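Local structure of apical membrane antigen AMA1 (Toxoplasma gondii ME49, 4YIV) at residues L247-E251 and Y300-Y304; P370-G374 and Q384-C388. The protein takes part in host-cell invasion as an essential microneme protein of the moving junction, the ring formed between the membranes of the parasite's apical tip and the host cell. All blocks are in the same frame, centred on the assembly; numbering follows the deposited sequence.

Contact 1 (L247-E251 and Y300-Y304); sequences LDYTE and YGFYY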
loop_
_atom_site.group_PDB
_atom_site.type_symbol
_atom_site.label_atom_id
_atom_site.label_comp_id
_atom_site.label_asym_id
_atom_site.label_seq_id
_atom_site.Cartn_x
_atom_site.Cartn_y
_atom_site.Cartn_z
ATOM N N LEU A 247 -25.396 0.173 0.654
ATOM C CA LEU A 247 -25.276 0.898 -0.611
ATOM C C LEU A 247 -23.848 0.763 -1.139
ATOM O O LEU A 247 -22.894 1.253 -0.513
ATOM C CB LEU A 247 -25.610 2.378 -0.450
ATOM C CG LEU A 247 -26.915 2.815 0.227
ATOM C CD1 LEU A 247 -27.247 4.219 -0.190
ATOM C CD2 LEU A 247 -28.037 1.911 -0.119
ATOM N N ASP A 248 -23.690 0.116 -2.280
ATOM C CA ASP A 248 -22.363 0.064 -2.855
ATOM C C ASP A 248 -22.063 1.451 -3.396
ATOM O O ASP A 248 -22.962 2.274 -3.523
ATOM C CB ASP A 248 -22.219 -0.995 -3.938
ATOM C CG ASP A 248 -22.986 -0.677 -5.218
ATOM O OD1 ASP A 248 -22.583 0.232 -5.982
ATOM O OD2 ASP A 248 -23.962 -1.399 -5.508
ATOM N N TYR A 249 -20.798 1.695 -3.731
ATOM C CA TYR A 249 -20.369 3.042 -4.040
ATOM C C TYR A 249 -21.114 3.682 -5.218
ATOM O O TYR A 249 -21.207 4.908 -5.285
ATOM C CB TYR A 249 -18.883 3.056 -4.333
ATOM C CG TYR A 249 -17.958 2.755 -3.172
ATOM C CD1 TYR A 249 -18.333 2.970 -1.852
ATOM C CD2 TYR A 249 -16.667 2.290 -3.423
ATOM C CE1 TYR A 249 -17.480 2.707 -0.830
ATOM C CE2 TYR A 249 -15.804 2.040 -2.404
ATOM C CZ TYR A 249 -16.203 2.232 -1.122
ATOM O OH TYR A 249 -15.292 1.976 -0.132
ATOM N N THR A 250 -21.624 2.892 -6.157
ATOM C CA THR A 250 -22.250 3.488 -7.331
ATOM C C THR A 250 -23.521 4.261 -6.950
ATOM O O THR A 250 -24.047 5.014 -7.757
ATOM C CB THR A 250 -22.607 2.452 -8.406
ATOM O OG1 THR A 250 -23.578 1.526 -7.895
ATOM C CG2 THR A 250 -21.366 1.735 -8.895
ATOM N N GLU A 251 -23.997 4.075 -5.725
ATOM C CA GLU A 251 -25.217 4.727 -5.258
ATOM C C GLU A 251 -24.939 6.013 -4.498
ATOM O O GLU A 251 -25.871 6.710 -4.115
ATOM C CB GLU A 251 -26.023 3.787 -4.348
ATOM C CG GLU A 251 -26.634 2.598 -5.070
ATOM C CD GLU A 251 -27.811 1.999 -4.301
ATOM O OE1 GLU A 251 -28.757 2.753 -3.964
ATOM O OE2 GLU A 251 -27.783 0.781 -4.024
ATOM N N TYR A 300 -10.375 3.614 -2.047
ATOM C CA TYR A 300 -11.213 2.424 -2.146
ATOM C C TYR A 300 -11.899 2.383 -3.472
ATOM O O TYR A 300 -12.339 3.413 -4.005
ATOM C CB TYR A 300 -12.258 2.413 -1.008
ATOM C CG TYR A 300 -11.657 2.666 0.315
ATOM C CD1 TYR A 300 -10.981 1.647 0.981
ATOM C CD2 TYR A 300 -11.706 3.911 0.904
ATOM C CE1 TYR A 300 -10.395 1.849 2.157
ATOM C CE2 TYR A 300 -11.111 4.129 2.118
ATOM C CZ TYR A 300 -10.463 3.084 2.740
ATOM O OH TYR A 300 -9.851 3.255 3.940
ATOM N N GLY A 301 -11.995 1.196 -4.051
ATOM C CA GLY A 301 -12.710 1.112 -5.295
ATOM C C GLY A 301 -13.087 -0.283 -5.699
ATOM O O GLY A 301 -12.661 -1.267 -5.062
ATOM N N PHE A 302 -13.913 -0.368 -6.732
ATOM C CA PHE A 302 -14.141 -1.660 -7.380
ATOM C C PHE A 302 -14.403 -1.592 -8.850
ATOM O O PHE A 302 -14.947 -0.630 -9.397
ATOM C CB PHE A 302 -15.295 -2.433 -6.707
ATOM C CG PHE A 302 -16.613 -1.684 -6.623
ATOM C CD1 PHE A 302 -17.528 -1.702 -7.680
ATOM C CD2 PHE A 302 -16.945 -0.979 -5.464
ATOM C CE1 PHE A 302 -18.765 -1.031 -7.563
ATOM C CE2 PHE A 302 -18.173 -0.327 -5.339
ATOM C CZ PHE A 302 -19.077 -0.357 -6.391
ATOM N N TYR A 303 -13.952 -2.662 -9.485
ATOM C CA TYR A 303 -14.287 -2.954 -10.841
ATOM C C TYR A 303 -15.661 -3.612 -10.881
ATOM O O TYR A 303 -15.992 -4.418 -10.009
ATOM C CB TYR A 303 -13.238 -3.864 -11.423
ATOM C CG TYR A 303 -13.590 -4.321 -12.786
ATOM C CD1 TYR A 303 -14.358 -5.460 -12.963
ATOM C CD2 TYR A 303 -13.166 -3.623 -13.902
ATOM C CE1 TYR A 303 -14.696 -5.891 -14.204
ATOM C CE2 TYR A 303 -13.513 -4.049 -15.162
ATOM C CZ TYR A 303 -14.273 -5.198 -15.296
ATOM O OH TYR A 303 -14.642 -5.676 -16.526
ATOM N N TYR A 304 -16.469 -3.246 -11.868
ATOM C CA TYR A 304 -17.754 -3.893 -12.095
ATOM C C TYR A 304 -18.108 -3.706 -13.558
ATOM O O TYR A 304 -17.413 -3.004 -14.279
ATOM C CB TYR A 304 -18.850 -3.327 -11.189
ATOM C CG TYR A 304 -19.248 -1.889 -11.494
ATOM C CD1 TYR A 304 -18.416 -0.827 -11.165
ATOM C CD2 TYR A 304 -20.451 -1.605 -12.103
ATOM C CE1 TYR A 304 -18.773 0.475 -11.444
ATOM C CE2 TYR A 304 -20.830 -0.311 -12.387
ATOM C CZ TYR A 304 -19.996 0.729 -12.058
ATOM O OH TYR A 304 -20.384 2.019 -12.341
#

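Contact 2 (P370-G374 and Q384-C388); sequences PDSFG and QKTSC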
loop_
_atom_site.group_PDB
_atom_site.type_symbol
_atom_site.label_atom_id
_atom_site.label_comp_id
_atom_site.label_asym_id
_atom_site.label_seq_id
_atom_site.Cartn_x
_atom_site.Cartn_y
_atom_site.Cartn_z
ATOM N N PRO A 370 -30.134 -17.735 7.469
ATOM C CA PRO A 370 -31.523 -17.546 7.022
ATOM C C PRO A 370 -31.737 -16.336 6.105
ATOM O O PRO A 370 -31.198 -15.271 6.401
ATOM C CB PRO A 370 -32.277 -17.327 8.336
ATOM C CG PRO A 370 -31.268 -16.650 9.221
ATOM C CD PRO A 370 -29.935 -17.277 8.861
ATOM N N ASP A 371 -32.527 -16.489 5.043
ATOM C CA ASP A 371 -32.887 -15.360 4.181
ATOM C C ASP A 371 -33.514 -14.228 5.015
ATOM O O ASP A 371 -34.652 -14.338 5.469
ATOM C CB ASP A 371 -33.856 -15.797 3.064
ATOM C CG ASP A 371 -33.161 -16.541 1.923
ATOM O OD1 ASP A 371 -32.108 -17.174 2.160
ATOM O OD2 ASP A 371 -33.676 -16.498 0.781
ATOM N N SER A 372 -32.759 -13.146 5.207
ATOM C CA SER A 372 -33.189 -12.003 6.019
ATOM C C SER A 372 -33.495 -10.790 5.144
ATOM O O SER A 372 -32.638 -10.352 4.372
ATOM C CB SER A 372 -32.108 -11.632 7.039
ATOM O OG SER A 372 -31.594 -12.784 7.686
ATOM N N PHE A 373 -34.711 -10.252 5.262
ATOM C CA PHE A 373 -35.073 -9.019 4.567
ATOM C C PHE A 373 -35.178 -7.887 5.579
ATOM O O PHE A 373 -35.449 -8.126 6.759
ATOM C CB PHE A 373 -36.386 -9.170 3.801
ATOM C CG PHE A 373 -36.315 -10.128 2.647
ATOM C CD1 PHE A 373 -36.398 -11.495 2.859
ATOM C CD2 PHE A 373 -36.187 -9.662 1.348
ATOM C CE1 PHE A 373 -36.344 -12.387 1.792
ATOM C CE2 PHE A 373 -36.134 -10.548 0.277
ATOM C CZ PHE A 373 -36.215 -11.912 0.501
ATOM N N GLY A 374 -34.943 -6.662 5.112
ATOM C CA GLY A 374 -34.935 -5.489 5.971
ATOM C C GLY A 374 -35.967 -4.471 5.529
ATOM O O GLY A 374 -36.550 -4.598 4.443
ATOM N N GLN A 384 -32.888 -4.482 1.784
ATOM C CA GLN A 384 -31.762 -5.383 1.969
ATOM C C GLN A 384 -32.221 -6.832 1.912
ATOM O O GLN A 384 -33.312 -7.172 2.367
ATOM C CB GLN A 384 -31.066 -5.112 3.299
ATOM C CG GLN A 384 -29.926 -6.071 3.642
ATOM C CD GLN A 384 -28.653 -5.815 2.834
ATOM O OE1 GLN A 384 -28.506 -4.773 2.185
ATOM N NE2 GLN A 384 -27.726 -6.775 2.873
ATOM N N LYS A 385 -31.373 -7.672 1.334
ATOM C CA LYS A 385 -31.558 -9.112 1.342
ATOM C C LYS A 385 -30.227 -9.763 1.697
ATOM O O LYS A 385 -29.280 -9.740 0.915
ATOM C CB LYS A 385 -32.059 -9.610 -0.014
ATOM C CG LYS A 385 -32.447 -11.076 -0.003
ATOM C CD LYS A 385 -32.814 -11.597 -1.388
ATOM C CE LYS A 385 -32.976 -13.119 -1.367
ATOM N NZ LYS A 385 -32.807 -13.702 -2.724
ATOM N N THR A 386 -30.162 -10.316 2.896
ATOM C CA THR A 386 -28.963 -10.965 3.395
ATOM C C THR A 386 -29.195 -12.460 3.568
ATOM O O THR A 386 -29.904 -12.887 4.485
ATOM C CB THR A 386 -28.545 -10.369 4.730
ATOM O OG1 THR A 386 -28.590 -8.942 4.648
ATOM C CG2 THR A 386 -27.149 -10.817 5.090
ATOM N N SER A 387 -28.593 -13.253 2.691
ATOM C CA SER A 387 -28.792 -14.697 2.704
ATOM C C SER A 387 -27.479 -15.478 2.607
ATOM O O SER A 387 -26.392 -14.920 2.780
ATOM C CB SER A 387 -29.703 -15.076 1.551
ATOM O OG SER A 387 -29.096 -14.748 0.316
ATOM N N CYS A 388 -27.596 -16.777 2.341
ATOM C CA CYS A 388 -26.442 -17.636 2.123
ATOM C C CYS A 388 -26.628 -18.406 0.832
ATOM O O CYS A 388 -27.693 -18.956 0.591
ATOM C CB CYS A 388 -26.251 -18.592 3.295
ATOM S SG CYS A 388 -24.826 -19.690 3.113
#

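Contact 1 (L247-E251 and Y300-Y304)
Tyr249 lies across the strand 300-304 at Tyr300 and Phe302, in the second PAN-like domain of the AMA1 ectodomain, and its side chain can be followed outward. Its CB sits 3.6 Å from Phe302 CE2, and CD2 keeps the same 3.6 Å distance from that Phe302 CE2. The two rings are nearly parallel, planes 20° apart, but offset until little of one lies over the other, with centroids 5.7 Å apart. Further out, CE2 of Tyr249 reaches CB of Tyr300 at 3.8 Å, while the backbone N of Gly301 lies at the ring edge. OH ends 3.2 Å from Tyr300 CB and makes a weak hydrogen bond to Gln318 O. With CG between its own backbone N and carbonyl carbon (chi1 55°), the Phe302 ring swings toward residues 248-250, where its CZ meets Asp248. Beside it, Thr250 CG2 meets Tyr304 CZ at 3.6 Å. Asp248 OD1, at the edge of the Phe302 ring, accepts from Thr250 N in an Asx turn and, through its syn lone pair, from Thr250 OG1. No hydrogen bond crosses the contact: the turn following edge strand 245-248 packs on inner strand 300-305 of another sheet through rings and a methyl, while a buried carboxylate oxygen is satisfied locally.

Contact 2 (P370-G374 and Q384-C388)
An antiparallel strand pairing joins Asp371-Gly374 to Gln384-Ser387, at one edge of a small three-stranded sheet near the C-terminal end of the modelled chain. Ser372 and Thr386 form its hydrogen-bonded pair: Thr386 N gives a nearly straight bond to Ser372 O (2.9 Å, 171°) in the carbonyl plane, whereas Ser372 N approaches Thr386 O at 3.0 Å from above the plane of the Thr386 carbonyl. Gly374 N adds a longer, more bent bond to Gln384 O, 3.2 Å and 143°. Between these bonds, Phe373 and Lys385 form the non-hydrogen-bonded pair, and their side chains run side by side in the same direction. The lysine chain is extended throughout, with CG anti to the backbone N (chi1 -172°), and it brings CG over one face of the phenyl ring. That CG stands 4.1 Å from the Phe373 ring centroid, a CH-pi contact, and CE of Lys385 comes within 3.9 Å of Phe373 CZ. The hairpin of strands 372-373 and 384-389 is completed as a sheet by strand 392-397, which bonds to the backbone of Lys385 and Ser387; Cys388 ties the middle strand to Cys364 by a disulfide. Past the ring, the lysine comes near Asp371, but OD2 of Asp371 and NZ of Lys385 are 4.6 Å apart, too far for a salt bridge, so any attraction is probably diffuse. The other carboxylate oxygen, Asp371 OD1, instead touches CB of Ser387 at 3.2 Å. With Ser372 and Thr386 on the face away from Phe373 and Lys385, Ser372 OG turns back to the carbonyl of Pro370. Gln384 NE2 binds Thr386 OG1 in its own amide plane and also Ser395 OG, while Gln384 OE1 takes a bond from the backbone N of Cys246.

Contact 1 is buried and contact 2 only partly so, and their chemistry follows. In contact 1, a 3-10 turn at the end of an edge strand meets an inner strand of a second sheet through side chains, with aromatic rings as the main material. In contact 2, neighbouring strands of one hairpin are held by their backbones, and an aliphatic chain on a ring supplements those bonds at a less buried place, farther from the chain's centre. The two share no strand, their centres are 20 Å apart, and they do not touch, although their nearest atoms are about 6 Å apart. Gln384 of contact 2 nevertheless binds the backbone of Cys246, beside Leu247 in the strand 245-248 that leads into contact 1.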